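Local coordinates for protein ALKF (Bacillus cereus, PDB 3ZBO) that has no established catalytic function but is related to the HEAT-like repeat DNA glycosylases AlkC and AlkD and shows affinity for branched DNA such as Holliday junctions, at residues A[68-72]-A[99-104]; A[85-89]-A[118-122]; A[128-132]-A[170-176]; A[155-160]-A[191-195]; A[185-189]-A[231-236]. All coordinates share one frame. Where two conformers were deposited one is given. Residue numbers count along the deposited sequence, not the author numbering.

Interaction 1. Residues A[68-72]-A[99-104]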
# COMPACT_ATOMS: atom_id res chain seq x y z
N TYR A 68 9.62 9.03 -8.18
CA TYR A 68 8.46 8.58 -7.46
C TYR A 68 7.13 8.87 -8.19
O TYR A 68 6.21 8.05 -8.24
CB TYR A 68 8.39 9.21 -6.03
CG TYR A 68 7.09 8.87 -5.32
CD1 TYR A 68 6.79 7.57 -4.91
CD2 TYR A 68 6.08 9.88 -5.14
CE1 TYR A 68 5.58 7.25 -4.33
CE2 TYR A 68 4.89 9.55 -4.56
CZ TYR A 68 4.59 8.24 -4.12
OH TYR A 68 3.42 7.88 -3.57
N ASP A 69 6.98 10.09 -8.72
CA ASP A 69 5.67 10.36 -9.32
C ASP A 69 5.42 9.55 -10.57
O ASP A 69 4.28 9.09 -10.84
CB ASP A 69 5.55 11.84 -9.70
CG ASP A 69 5.65 12.74 -8.45
OD1 ASP A 69 4.69 12.82 -7.73
OD2 ASP A 69 6.73 13.29 -8.25
N ALA A 70 6.49 9.39 -11.35
CA ALA A 70 6.36 8.51 -12.54
C ALA A 70 6.09 7.07 -12.16
O ALA A 70 5.33 6.37 -12.85
CB ALA A 70 7.67 8.55 -13.38
N MET A 71 6.73 6.66 -11.07
CA MET A 71 6.50 5.31 -10.59
C MET A 71 5.07 5.08 -10.05
O MET A 71 4.46 4.03 -10.28
CB MET A 71 7.49 4.93 -9.50
CG MET A 71 8.90 4.87 -10.00
SD MET A 71 10.16 4.91 -8.70
CE MET A 71 10.22 3.14 -8.29
N TYR A 72 4.54 6.09 -9.32
CA TYR A 72 3.15 6.07 -8.91
C TYR A 72 2.24 5.99 -10.12
O TYR A 72 1.30 5.17 -10.13
CB TYR A 72 2.90 7.33 -7.99
CG TYR A 72 1.52 7.19 -7.38
CD1 TYR A 72 0.39 7.58 -8.10
CD2 TYR A 72 1.36 6.79 -6.08
CE1 TYR A 72 -0.87 7.43 -7.49
CE2 TYR A 72 0.09 6.58 -5.50
CZ TYR A 72 -1.01 6.97 -6.20
OH TYR A 72 -2.27 6.76 -5.62
N MET A 99 6.12 4.62 0.49
CA MET A 99 4.97 5.02 -0.33
C MET A 99 4.99 4.17 -1.55
O MET A 99 3.91 3.89 -2.13
CB MET A 99 5.12 6.47 -0.75
CG MET A 99 4.94 7.41 0.46
SD MET A 99 4.95 9.19 -0.02
CE MET A 99 3.24 9.33 -0.43
N LEU A 100 6.16 3.78 -2.06
CA LEU A 100 6.24 2.87 -3.21
C LEU A 100 5.80 1.44 -2.83
O LEU A 100 5.01 0.81 -3.58
CB LEU A 100 7.67 2.86 -3.82
CG LEU A 100 7.94 4.16 -4.56
CD1 LEU A 100 9.43 4.20 -4.80
CD2 LEU A 100 7.20 4.19 -5.97
N SER A 101 6.33 0.88 -1.71
CA SER A 101 5.95 -0.46 -1.39
C SER A 101 4.45 -0.56 -1.12
O SER A 101 3.80 -1.54 -1.53
CB SER A 101 6.76 -1.01 -0.21
OG SER A 101 6.57 -0.17 0.92
N ASP A 102 3.89 0.43 -0.40
CA ASP A 102 2.54 0.25 0.22
C ASP A 102 1.46 0.84 -0.71
O ASP A 102 0.37 0.24 -0.77
CB ASP A 102 2.45 0.97 1.54
CG ASP A 102 3.45 0.47 2.60
OD1 ASP A 102 4.21 -0.49 2.35
OD2 ASP A 102 3.41 1.16 3.64
N TYR A 103 1.76 1.98 -1.39
CA TYR A 103 0.69 2.67 -2.13
C TYR A 103 0.82 2.50 -3.66
O TYR A 103 -0.09 2.87 -4.41
CB TYR A 103 0.70 4.16 -1.77
CG TYR A 103 0.65 4.46 -0.31
CD1 TYR A 103 -0.03 3.63 0.61
CD2 TYR A 103 1.36 5.57 0.16
CE1 TYR A 103 -0.08 4.00 2.00
CE2 TYR A 103 1.34 5.87 1.50
CZ TYR A 103 0.66 5.09 2.36
OH TYR A 103 0.74 5.43 3.69
N VAL A 104 1.89 1.86 -4.13
CA VAL A 104 2.10 1.65 -5.58
C VAL A 104 2.22 0.14 -5.86
O VAL A 104 1.27 -0.46 -6.39
CB VAL A 104 3.35 2.35 -6.08
CG1 VAL A 104 3.50 2.07 -7.61
CG2 VAL A 104 3.25 3.83 -5.85
O HOH W 1 -2.03 3.85 -6.02
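A buried, almost wholly apolar contact joins the start of helix 68-77 to helix 98-110, whose short segments run nearly parallel, their N-to-C directions 23° apart and their axes 10.8 Å apart. That spacing is wide because large side chains fill it. Tyr-68, with chi1 near t, sends its ring across: CD1 of Tyr-68 lies 3.6 Å from CD2 of Leu-100, and its OH is 3.5 Å from CE of Met-99. The sulfur of Met-99 stands 4.8 Å from the centroid of the Tyr-68 ring, a Met-aromatic contact, to which a flexible, polarisable thioether is well suited. One turn further on the backbones draw together, with CA of Tyr-72 5.6 Å from CA of Val-104, and the compact valine fits: its CG2 packs 3.5 Å from CD2 of Tyr-72 and its CG1 3.4 Å from O of Met-71. Leu-100 CD2 also meets Met-71 CB at 3.6 Å. At the polar margin a water donates to Tyr-103 O (2.7 Å) and weakly to Tyr-72 OH (2.9 Å), while the Tyr-72 hydroxyl is also hydrogen-bonded to the backbone O of Arg-240 near the C-terminus. Such parallel packing of helices from successive helical pairs suits a HEAT-like solenoid. Tyr-28 of helix 22-30 and Phe-97 meet the Tyr-68 ring edge-to-face, and helix 128-144 packs against helix 98-110 through Ser-101, Asp-102 and Tyr-103.

Interaction 2. Residues A[85-89]-A[118-122]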
# COMPACT_ATOMS: atom_id res chain seq x y z
N GLU A 85 4.50 -13.05 -11.23
CA GLU A 85 5.23 -12.95 -9.98
C GLU A 85 6.61 -12.29 -10.21
O GLU A 85 7.06 -11.44 -9.41
CB GLU A 85 5.33 -14.35 -9.28
CG GLU A 85 6.12 -14.27 -8.04
CD GLU A 85 6.04 -15.59 -7.23
OE1 GLU A 85 5.17 -16.43 -7.57
OE2 GLU A 85 6.81 -15.74 -6.29
N SER A 86 7.35 -12.69 -11.30
CA SER A 86 8.66 -12.15 -11.54
C SER A 86 8.55 -10.62 -11.75
O SER A 86 9.41 -9.91 -11.30
CB SER A 86 9.30 -12.88 -12.80
OG SER A 86 10.49 -12.19 -13.12
N ASP A 87 7.47 -10.18 -12.42
CA ASP A 87 7.30 -8.76 -12.66
C ASP A 87 7.13 -8.03 -11.32
O ASP A 87 7.74 -6.97 -11.10
CB ASP A 87 6.08 -8.46 -13.51
CG ASP A 87 6.21 -8.97 -14.98
OD1 ASP A 87 7.35 -9.01 -15.51
OD2 ASP A 87 5.13 -9.31 -15.59
N PHE A 88 6.24 -8.58 -10.48
CA PHE A 88 6.07 -7.93 -9.16
C PHE A 88 7.33 -7.95 -8.34
O PHE A 88 7.61 -6.93 -7.63
CB PHE A 88 4.92 -8.57 -8.41
CG PHE A 88 3.58 -8.08 -8.89
CD1 PHE A 88 3.15 -6.76 -8.56
CD2 PHE A 88 2.77 -8.91 -9.59
CE1 PHE A 88 1.89 -6.30 -9.11
CE2 PHE A 88 1.51 -8.45 -10.13
CZ PHE A 88 1.09 -7.11 -9.86
N ASP A 89 8.15 -9.01 -8.43
CA ASP A 89 9.40 -9.00 -7.66
C ASP A 89 10.34 -7.94 -8.19
O ASP A 89 11.03 -7.27 -7.43
CB ASP A 89 10.07 -10.40 -7.81
CG ASP A 89 9.37 -11.47 -6.96
OD1 ASP A 89 8.70 -11.07 -6.02
OD2 ASP A 89 9.43 -12.70 -7.25
N VAL A 118 1.71 -13.94 -3.77
CA VAL A 118 2.87 -13.09 -3.77
C VAL A 118 2.97 -12.34 -2.41
O VAL A 118 4.03 -12.31 -1.79
CB VAL A 118 2.81 -12.09 -4.88
CG1 VAL A 118 4.04 -11.12 -4.78
CG2 VAL A 118 2.85 -12.82 -6.23
N ALA A 119 1.85 -11.82 -1.93
CA ALA A 119 1.92 -11.13 -0.62
C ALA A 119 2.37 -12.02 0.50
O ALA A 119 3.11 -11.62 1.39
CB ALA A 119 0.52 -10.55 -0.27
N ASP A 120 1.90 -13.26 0.49
CA ASP A 120 2.39 -14.24 1.51
C ASP A 120 3.91 -14.48 1.47
O ASP A 120 4.60 -14.50 2.55
CB ASP A 120 1.69 -15.58 1.38
CG ASP A 120 0.20 -15.52 1.70
OD1 ASP A 120 -0.27 -14.56 2.41
OD2 ASP A 120 -0.49 -16.50 1.34
N LYS A 121 4.46 -14.59 0.25
CA LYS A 121 5.88 -14.72 0.14
C LYS A 121 6.56 -13.51 0.67
O LYS A 121 7.60 -13.55 1.35
CB LYS A 121 6.30 -14.96 -1.32
CG LYS A 121 5.90 -16.36 -1.75
CD LYS A 121 6.42 -16.55 -3.20
CE LYS A 121 5.79 -17.83 -3.77
NZ LYS A 121 6.69 -18.19 -4.99
N TRP A 122 6.01 -12.32 0.34
CA TRP A 122 6.62 -11.12 0.79
C TRP A 122 6.59 -10.98 2.31
O TRP A 122 7.56 -10.52 2.93
CB TRP A 122 6.01 -9.83 0.10
CG TRP A 122 6.39 -9.76 -1.32
CD1 TRP A 122 7.28 -10.60 -1.99
CD2 TRP A 122 5.91 -8.83 -2.29
NE1 TRP A 122 7.41 -10.21 -3.36
CE2 TRP A 122 6.54 -9.14 -3.56
CE3 TRP A 122 4.97 -7.77 -2.22
CZ2 TRP A 122 6.32 -8.38 -4.70
CZ3 TRP A 122 4.70 -7.07 -3.37
CH2 TRP A 122 5.40 -7.40 -4.62
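Two polar links carry much of this contact between the first turn of helix 85-94 and helix 115-124, whose short segments cross at -44° with axes 11.5 Å apart. The first is a salt bridge: Lys-121 NZ donates to Glu-85 OE2 at 2.8 Å, and both side chains are long and extended enough to span the gap near the surface. The second is a hydrogen bond from Trp-122 NE1 to Asp-89 OD1 (3.1 Å, 156° at the hydrogen). Tryptophan is apt here because its indole offers one N-H donor on an otherwise apolar ring, and the carboxylate approaches the ring edge, near its plane, where that donor lies.

The apolar part lies beside these bonds. Trp-122 CZ2 rests 4.0 Å from CB of Phe-88 and 3.5 Å from O of Phe-88, so the same indole is both packed and bonded. Val-118 CG2 sits 4.0 Å from Glu-85 CG, using the aliphatic stem of the glutamate, at the point where CA of Glu-85 and CA of Val-118 come within 6.6 Å.

Helix 98-110 underlies the contact, with Leu-109 touching both Phe-88 and Trp-122, while helix 128-144 reaches Trp-122 through Ala-133 and Ala-119 through Cys-137 and Tyr-138.

Interaction 3. Residues A[128-132]-A[170-176]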
# COMPACT_ATOMS: atom_id res chain seq x y z
N GLU A 128 12.15 -5.54 5.31
CA GLU A 128 11.22 -4.50 5.84
C GLU A 128 10.18 -4.11 4.78
O GLU A 128 8.94 -4.15 5.06
CB GLU A 128 12.04 -3.25 6.30
CG GLU A 128 11.10 -2.13 6.77
CD GLU A 128 11.84 -1.09 7.53
OE1 GLU A 128 13.14 -1.13 7.48
OE2 GLU A 128 11.30 -0.17 8.10
N LEU A 129 10.63 -3.61 3.63
CA LEU A 129 9.64 -3.01 2.75
C LEU A 129 8.91 -4.06 1.94
O LEU A 129 7.69 -3.83 1.58
CB LEU A 129 10.34 -2.07 1.78
CG LEU A 129 10.92 -0.81 2.43
CD1 LEU A 129 11.76 -0.00 1.48
CD2 LEU A 129 9.75 0.07 2.92
N LYS A 130 9.51 -5.23 1.68
CA LYS A 130 8.71 -6.28 1.06
C LYS A 130 7.58 -6.80 1.99
O LYS A 130 6.42 -6.98 1.55
CB LYS A 130 9.55 -7.54 0.70
CG LYS A 130 10.35 -7.33 -0.47
CD LYS A 130 10.96 -8.77 -0.85
CE LYS A 130 12.16 -8.54 -1.74
NZ LYS A 130 12.52 -9.99 -2.06
N MET A 131 7.92 -6.92 3.28
CA MET A 131 6.88 -7.33 4.22
C MET A 131 5.83 -6.23 4.32
O MET A 131 4.67 -6.55 4.42
CB MET A 131 7.45 -7.58 5.64
CG MET A 131 8.39 -8.81 5.52
SD MET A 131 8.94 -9.37 7.18
CE MET A 131 9.93 -7.99 7.77
N SER A 132 6.27 -4.97 4.36
CA SER A 132 5.27 -3.85 4.41
C SER A 132 4.32 -3.95 3.20
O SER A 132 3.10 -3.76 3.36
CB SER A 132 6.01 -2.51 4.38
OG SER A 132 5.06 -1.49 4.64
N PRO A 170 10.36 -4.63 11.80
CA PRO A 170 10.92 -3.41 11.24
C PRO A 170 9.91 -2.31 11.15
O PRO A 170 8.71 -2.61 11.07
CB PRO A 170 11.37 -3.87 9.82
CG PRO A 170 11.50 -5.38 9.89
CD PRO A 170 10.43 -5.79 10.89
N GLU A 171 10.36 -1.09 11.21
CA GLU A 171 9.46 0.07 11.38
C GLU A 171 8.35 0.12 10.34
O GLU A 171 7.18 0.30 10.68
CB GLU A 171 10.14 1.42 11.43
CG GLU A 171 11.34 1.43 12.43
CD GLU A 171 10.94 1.10 13.87
OE1 GLU A 171 9.81 1.46 14.31
OE2 GLU A 171 11.81 0.54 14.63
N ARG A 172 8.70 0.04 9.05
CA ARG A 172 7.62 0.16 8.09
C ARG A 172 6.72 -1.03 8.10
O ARG A 172 5.49 -0.90 7.79
CB ARG A 172 8.15 0.36 6.65
CG ARG A 172 8.87 1.67 6.46
CD ARG A 172 8.30 2.96 7.06
NE ARG A 172 6.84 3.01 6.80
CZ ARG A 172 6.14 4.07 7.16
NH1 ARG A 172 6.77 5.19 7.68
NH2 ARG A 172 4.81 3.99 7.04
N THR A 173 7.20 -2.19 8.48
CA THR A 173 6.38 -3.38 8.59
C THR A 173 5.31 -3.10 9.66
O THR A 173 4.13 -3.53 9.53
CB THR A 173 7.24 -4.63 8.90
OG1 THR A 173 8.36 -4.64 8.02
CG2 THR A 173 6.40 -5.87 8.64
N LYS A 174 5.70 -2.48 10.79
CA LYS A 174 4.80 -2.23 11.90
C LYS A 174 3.61 -1.39 11.37
O LYS A 174 2.46 -1.62 11.76
CB LYS A 174 5.46 -1.31 12.95
CG LYS A 174 6.55 -1.95 13.74
CD LYS A 174 7.03 -0.89 14.76
CE LYS A 174 8.18 -1.42 15.57
NZ LYS A 174 8.71 -0.26 16.42
N SER A 175 3.87 -0.35 10.55
CA SER A 175 2.78 0.49 10.02
C SER A 175 1.83 -0.36 9.23
O SER A 175 0.59 -0.21 9.41
CB SER A 175 3.42 1.57 9.14
OG SER A 175 2.36 2.22 8.37
N ALA A 176 2.32 -1.24 8.37
CA ALA A 176 1.41 -2.03 7.57
C ALA A 176 0.69 -3.09 8.37
O ALA A 176 -0.52 -3.36 8.10
CB ALA A 176 2.23 -2.74 6.40
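Glu-128 lies over Pro-170, its CG 3.5 Å from CB of the proline, and reaches past it to the first turn of helix 171-187. There its OE2 accepts a nearly straight hydrogen bond from Arg-172 N (2.8 Å, 172°), satisfying an amide that has no partner inside its own helix at this end; Pro-170, at the N-cap position, has no side-chain acceptor to offer. The next residue, Thr-173, adds a second bond to the same glutamate, its OG1 donating to Glu-128 O at 3.1 Å, while its CG2 packs 3.6 Å from CB of Met-131. Met-131 CE reaches Pro-170 CG at 3.7 Å.

Small residues let the helices close up: CA of Ser-132 and CA of Thr-173 are 4.4 Å apart, and Ala-176 CB lies 3.3 Å from Ser-132 O. The Ser-132 hydroxyl finds its hydrogen bond with Asp-102 on helix 98-110. Arg-172 CG lies 4.0 Å from Leu-129 CD2. The guanidinium beyond makes a cation-pi contact with Tyr-98. With axes 7.8 Å apart and only 8° from parallel, the short segments show the close side-by-side stacking of helices from adjacent helical pairs in a HEAT-like repeat solenoid, the fold shared with the AlkD-related glycosylases.

Interaction 4. Residues A[155-160]-A[191-195]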
# COMPACT_ATOMS: atom_id res chain seq x y z
N ILE A 155 -6.61 -15.69 8.03
CA ILE A 155 -6.62 -14.31 8.60
C ILE A 155 -6.46 -14.32 10.10
O ILE A 155 -5.77 -13.50 10.69
CB ILE A 155 -7.94 -13.59 8.17
CG1 ILE A 155 -8.08 -13.49 6.67
CG2 ILE A 155 -8.02 -12.16 8.84
CD1 ILE A 155 -6.94 -12.80 5.89
N SER A 156 -7.09 -15.30 10.81
CA SER A 156 -6.91 -15.37 12.22
C SER A 156 -5.45 -15.60 12.63
O SER A 156 -4.95 -14.97 13.58
CB SER A 156 -7.85 -16.51 12.71
OG SER A 156 -7.76 -16.64 14.11
N ASP A 157 -4.78 -16.49 11.89
CA ASP A 157 -3.38 -16.79 12.20
C ASP A 157 -2.51 -15.53 11.92
O ASP A 157 -1.55 -15.25 12.67
CB ASP A 157 -2.90 -17.96 11.33
CG ASP A 157 -3.43 -19.30 11.77
OD1 ASP A 157 -3.95 -19.41 12.86
OD2 ASP A 157 -3.21 -20.24 10.95
N MET A 158 -2.87 -14.78 10.87
CA MET A 158 -2.21 -13.51 10.60
C MET A 158 -2.43 -12.50 11.72
O MET A 158 -1.45 -11.78 12.11
CB MET A 158 -2.69 -12.95 9.26
CG MET A 158 -2.16 -13.79 8.08
SD MET A 158 -2.90 -13.33 6.56
CE MET A 158 -2.04 -11.79 6.21
N LEU A 159 -3.63 -12.44 12.30
CA LEU A 159 -3.82 -11.51 13.43
C LEU A 159 -2.91 -11.89 14.61
O LEU A 159 -2.38 -11.03 15.32
CB LEU A 159 -5.28 -11.57 13.94
CG LEU A 159 -6.28 -10.91 13.01
CD1 LEU A 159 -7.74 -11.22 13.47
CD2 LEU A 159 -6.08 -9.41 12.99
N GLU A 160 -2.82 -13.25 14.85
CA GLU A 160 -1.95 -13.69 15.94
C GLU A 160 -0.48 -13.38 15.70
O GLU A 160 0.22 -12.96 16.63
CB GLU A 160 -2.10 -15.19 16.13
CG GLU A 160 -3.40 -15.61 16.76
CD GLU A 160 -3.60 -15.08 18.15
OE1 GLU A 160 -2.64 -15.02 18.95
OE2 GLU A 160 -4.74 -14.72 18.53
N LEU A 191 -13.97 -11.84 11.72
CA LEU A 191 -13.05 -11.72 12.81
C LEU A 191 -13.04 -10.29 13.37
O LEU A 191 -12.05 -9.88 14.00
CB LEU A 191 -11.61 -12.06 12.30
CG LEU A 191 -11.50 -13.55 11.96
CD1 LEU A 191 -10.19 -13.83 11.31
CD2 LEU A 191 -11.70 -14.42 13.16
N HIS A 192 -14.22 -9.63 13.28
CA HIS A 192 -14.31 -8.29 13.94
C HIS A 192 -13.93 -8.32 15.40
O HIS A 192 -13.07 -7.52 15.87
CB HIS A 192 -15.75 -7.74 13.80
CG HIS A 192 -15.89 -6.50 14.59
ND1 HIS A 192 -16.68 -6.31 15.71
CD2 HIS A 192 -15.21 -5.36 14.42
CE1 HIS A 192 -16.53 -5.05 16.16
NE2 HIS A 192 -15.65 -4.47 15.36
N GLU A 193 -14.51 -9.25 16.18
CA GLU A 193 -14.26 -9.21 17.62
C GLU A 193 -12.83 -9.56 17.96
O GLU A 193 -12.25 -8.91 18.82
CB GLU A 193 -15.24 -10.15 18.35
CG GLU A 193 -16.71 -9.76 18.03
CD GLU A 193 -17.21 -10.19 16.54
OE1 GLU A 193 -16.59 -11.11 15.74
OE2 GLU A 193 -18.26 -9.54 16.15
N LYS A 194 -12.22 -10.54 17.24
CA LYS A 194 -10.83 -10.91 17.57
C LYS A 194 -9.89 -9.75 17.24
O LYS A 194 -8.93 -9.56 17.95
CB LYS A 194 -10.43 -12.14 16.76
CG LYS A 194 -9.03 -12.61 17.00
CD LYS A 194 -8.66 -13.91 16.22
CE LYS A 194 -7.27 -14.30 16.63
NZ LYS A 194 -7.26 -15.15 17.86
N ALA A 195 -10.17 -9.06 16.11
CA ALA A 195 -9.27 -7.95 15.72
C ALA A 195 -9.30 -6.82 16.76
O ALA A 195 -8.29 -6.18 17.07
CB ALA A 195 -9.60 -7.43 14.29
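Leu-191 and Leu-159 make the greasy centre here, with CD1 of Leu-159 4.1 Å from CB of Leu-191. Both point their CA-to-CB bonds across the gap, and branched leucines fill it without needing any polar partner. Leu-191 CD1 pushes on to CG2 of Ile-155 at 3.7 Å and to the backbone N of Ser-156 at 3.5 Å, while CD2 of Leu-159 lies 4.2 Å from CB of Ala-195, whose small methyl leaves room for it. Leu-181 of helix 171-187 and Ile-198, further along helix 192-202, extend this packing around Leu-159, and Val-184 and Tyr-188 meet Ile-155.

The two segments belong to helix 152-165 and helix 192-202, which flank helix 171-187 in sequence; contacts between alternate helices of this sort stack one helical pair on the next in a HEAT-like repeat. Leu-191 occupies the N-cap position of the later helix, and its O accepts the backbone bond from Ala-195 N (2.9 Å). Its side chain, with no polar group to cap the first amides, packs against Ile-155 and Leu-159 instead.

Toward the surface Lys-194 takes over. Its aliphatic chain covers the core, CD 4.0 Å from Leu-159 CD1, and its CE passes 3.5 Å from Ser-156 OG, a small side chain that leaves the lysine a path. At the tip, Lys-194 NZ forms a salt bridge with Glu-160 OE2 at 2.6 Å.

Interaction 5. Residues A[185-189]-A[231-236]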
# COMPACT_ATOMS: atom_id res chain seq x y z
N ALA A 185 -10.53 -5.48 11.39
CA ALA A 185 -11.65 -5.16 12.35
C ALA A 185 -12.82 -4.53 11.67
O ALA A 185 -13.97 -4.72 12.17
CB ALA A 185 -11.08 -4.30 13.43
N ILE A 186 -12.61 -3.71 10.67
CA ILE A 186 -13.69 -3.03 9.99
C ILE A 186 -14.18 -3.73 8.76
O ILE A 186 -15.41 -3.77 8.51
CB ILE A 186 -13.22 -1.57 9.68
CG1 ILE A 186 -12.95 -0.81 10.96
CG2 ILE A 186 -14.30 -0.87 8.81
CD1 ILE A 186 -14.10 -0.83 12.03
N SER A 187 -13.30 -4.28 7.93
CA SER A 187 -13.71 -4.80 6.63
C SER A 187 -13.82 -6.33 6.53
O SER A 187 -14.23 -6.78 5.48
CB SER A 187 -12.77 -4.30 5.52
OG SER A 187 -12.80 -2.86 5.46
N TYR A 188 -13.48 -7.05 7.57
CA TYR A 188 -13.60 -8.52 7.58
C TYR A 188 -14.36 -8.98 8.80
O TYR A 188 -13.82 -9.42 9.79
CB TYR A 188 -12.16 -9.11 7.55
CG TYR A 188 -12.29 -10.67 7.30
CD1 TYR A 188 -12.71 -11.14 6.10
CD2 TYR A 188 -11.93 -11.51 8.35
CE1 TYR A 188 -12.79 -12.60 5.93
CE2 TYR A 188 -11.95 -12.92 8.23
CZ TYR A 188 -12.45 -13.41 7.01
OH TYR A 188 -12.52 -14.78 6.90
N VAL A 189 -15.69 -8.83 8.69
CA VAL A 189 -16.53 -9.06 9.87
C VAL A 189 -16.44 -10.43 10.51
O VAL A 189 -16.69 -10.53 11.73
CB VAL A 189 -18.02 -8.69 9.66
CG1 VAL A 189 -18.16 -7.25 9.31
CG2 VAL A 189 -18.70 -9.55 8.62
N ARG A 231 -19.25 2.32 10.28
CA ARG A 231 -18.58 1.59 9.16
C ARG A 231 -18.23 0.15 9.37
O ARG A 231 -17.50 -0.42 8.53
CB ARG A 231 -17.28 2.31 8.84
CG ARG A 231 -17.48 3.67 8.21
CD ARG A 231 -17.80 3.57 6.79
NE ARG A 231 -17.87 4.86 6.09
CZ ARG A 231 -18.94 5.39 5.46
NH1 ARG A 231 -20.14 4.75 5.35
NH2 ARG A 231 -18.79 6.57 4.86
N LEU A 232 -18.65 -0.50 10.40
CA LEU A 232 -18.43 -2.00 10.48
C LEU A 232 -18.95 -2.71 9.28
O LEU A 232 -20.15 -2.52 8.88
CB LEU A 232 -19.18 -2.54 11.68
CG LEU A 232 -19.07 -4.04 11.93
CD1 LEU A 232 -17.63 -4.42 12.18
CD2 LEU A 232 -19.76 -4.43 13.24
N GLY A 233 -18.08 -3.52 8.60
CA GLY A 233 -18.43 -4.22 7.39
C GLY A 233 -18.09 -3.47 6.09
O GLY A 233 -18.25 -4.03 4.98
N PHE A 234 -17.76 -2.18 6.15
CA PHE A 234 -17.55 -1.37 5.03
C PHE A 234 -16.30 -1.85 4.30
O PHE A 234 -15.26 -2.05 4.96
CB PHE A 234 -17.23 0.08 5.54
CG PHE A 234 -17.21 1.13 4.48
CD1 PHE A 234 -18.36 1.61 3.93
CD2 PHE A 234 -15.99 1.68 4.04
CE1 PHE A 234 -18.35 2.64 2.95
CE2 PHE A 234 -15.93 2.67 3.06
CZ PHE A 234 -17.15 3.16 2.49
N LYS A 235 -16.44 -1.94 3.00
CA LYS A 235 -15.21 -2.23 2.21
C LYS A 235 -14.97 -1.13 1.18
O LYS A 235 -15.88 -0.81 0.45
CB LYS A 235 -15.37 -3.56 1.50
CG LYS A 235 -15.38 -4.76 2.36
CD LYS A 235 -15.76 -5.95 1.53
CE LYS A 235 -15.70 -7.15 2.36
NZ LYS A 235 -14.27 -7.76 2.52
N ARG A 236 -13.78 -0.56 1.29
CA ARG A 236 -13.30 0.58 0.49
C ARG A 236 -12.26 0.09 -0.54
O ARG A 236 -11.20 -0.26 -0.13
CB ARG A 236 -12.70 1.66 1.43
CG ARG A 236 -11.66 1.18 2.47
CD ARG A 236 -12.22 1.27 3.88
NE ARG A 236 -12.10 2.60 4.43
CZ ARG A 236 -12.12 2.84 5.73
NH1 ARG A 236 -12.24 1.81 6.57
NH2 ARG A 236 -12.00 4.08 6.19
O HOH W 2 -11.22 -0.74 6.64
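Three direct hydrogen bonds tie the end of helix 171-187 to the chain at 231-236. Ser-187 OG donates to Phe-234 O at 2.6 Å, Gly-233 N donates to Ile-186 O at 2.7 Å, and Lys-235 NZ donates to Ser-187 O at 3.1 Å. That ammonium also forms a salt bridge with Asp-147. A water donates to Ser-187 OG (2.9 Å) and accepts a weak bond from Arg-236 NH1 (2.7 Å), whose guanidinium is salt-bridged to Glu-226.

Residues 231-234 form a type II beta turn closed by Phe-234 N to Arg-231 O (3.0 Å). Its third position, with positive phi, suits Gly-233, since a CB would clash with the preceding carbonyl. Val-189 CG1 lies 3.6 Å from Gly-233 CA and 4.1 Å from Leu-232 CD1, and Ile-186 CG2 packs 3.2 Å from Arg-231 O.

Carbonyls of Ile-186 and Ser-187, at a helix C-terminus, thus gain donors from the C-terminal segment, which binds through both backbone groups (Gly-233 N, Phe-234 O) and the Lys-235 side chain.

In the fold
The contacts follow the helical array from the N-terminal to the C-terminal side. Interactions 1 and 2 alternate along the chain and have centres 16 Å apart; both close before interaction 3 opens. Interaction 3 touches both, through Asp-102 with Ser-132 and through Trp-122 against Lys-130 and Met-131. Interaction 4 interleaves with interactions 3 and 5 in sequence and packs on interaction 5, 13 Å away between centres, through Ala-195 on Ala-185 and Ile-155 on Tyr-188. Helix 171-187, used near its two ends by interactions 3 and 5, connects the two groups, consistent with a HEAT-like array, while 231-236 brings the C-terminal chain back onto the helices.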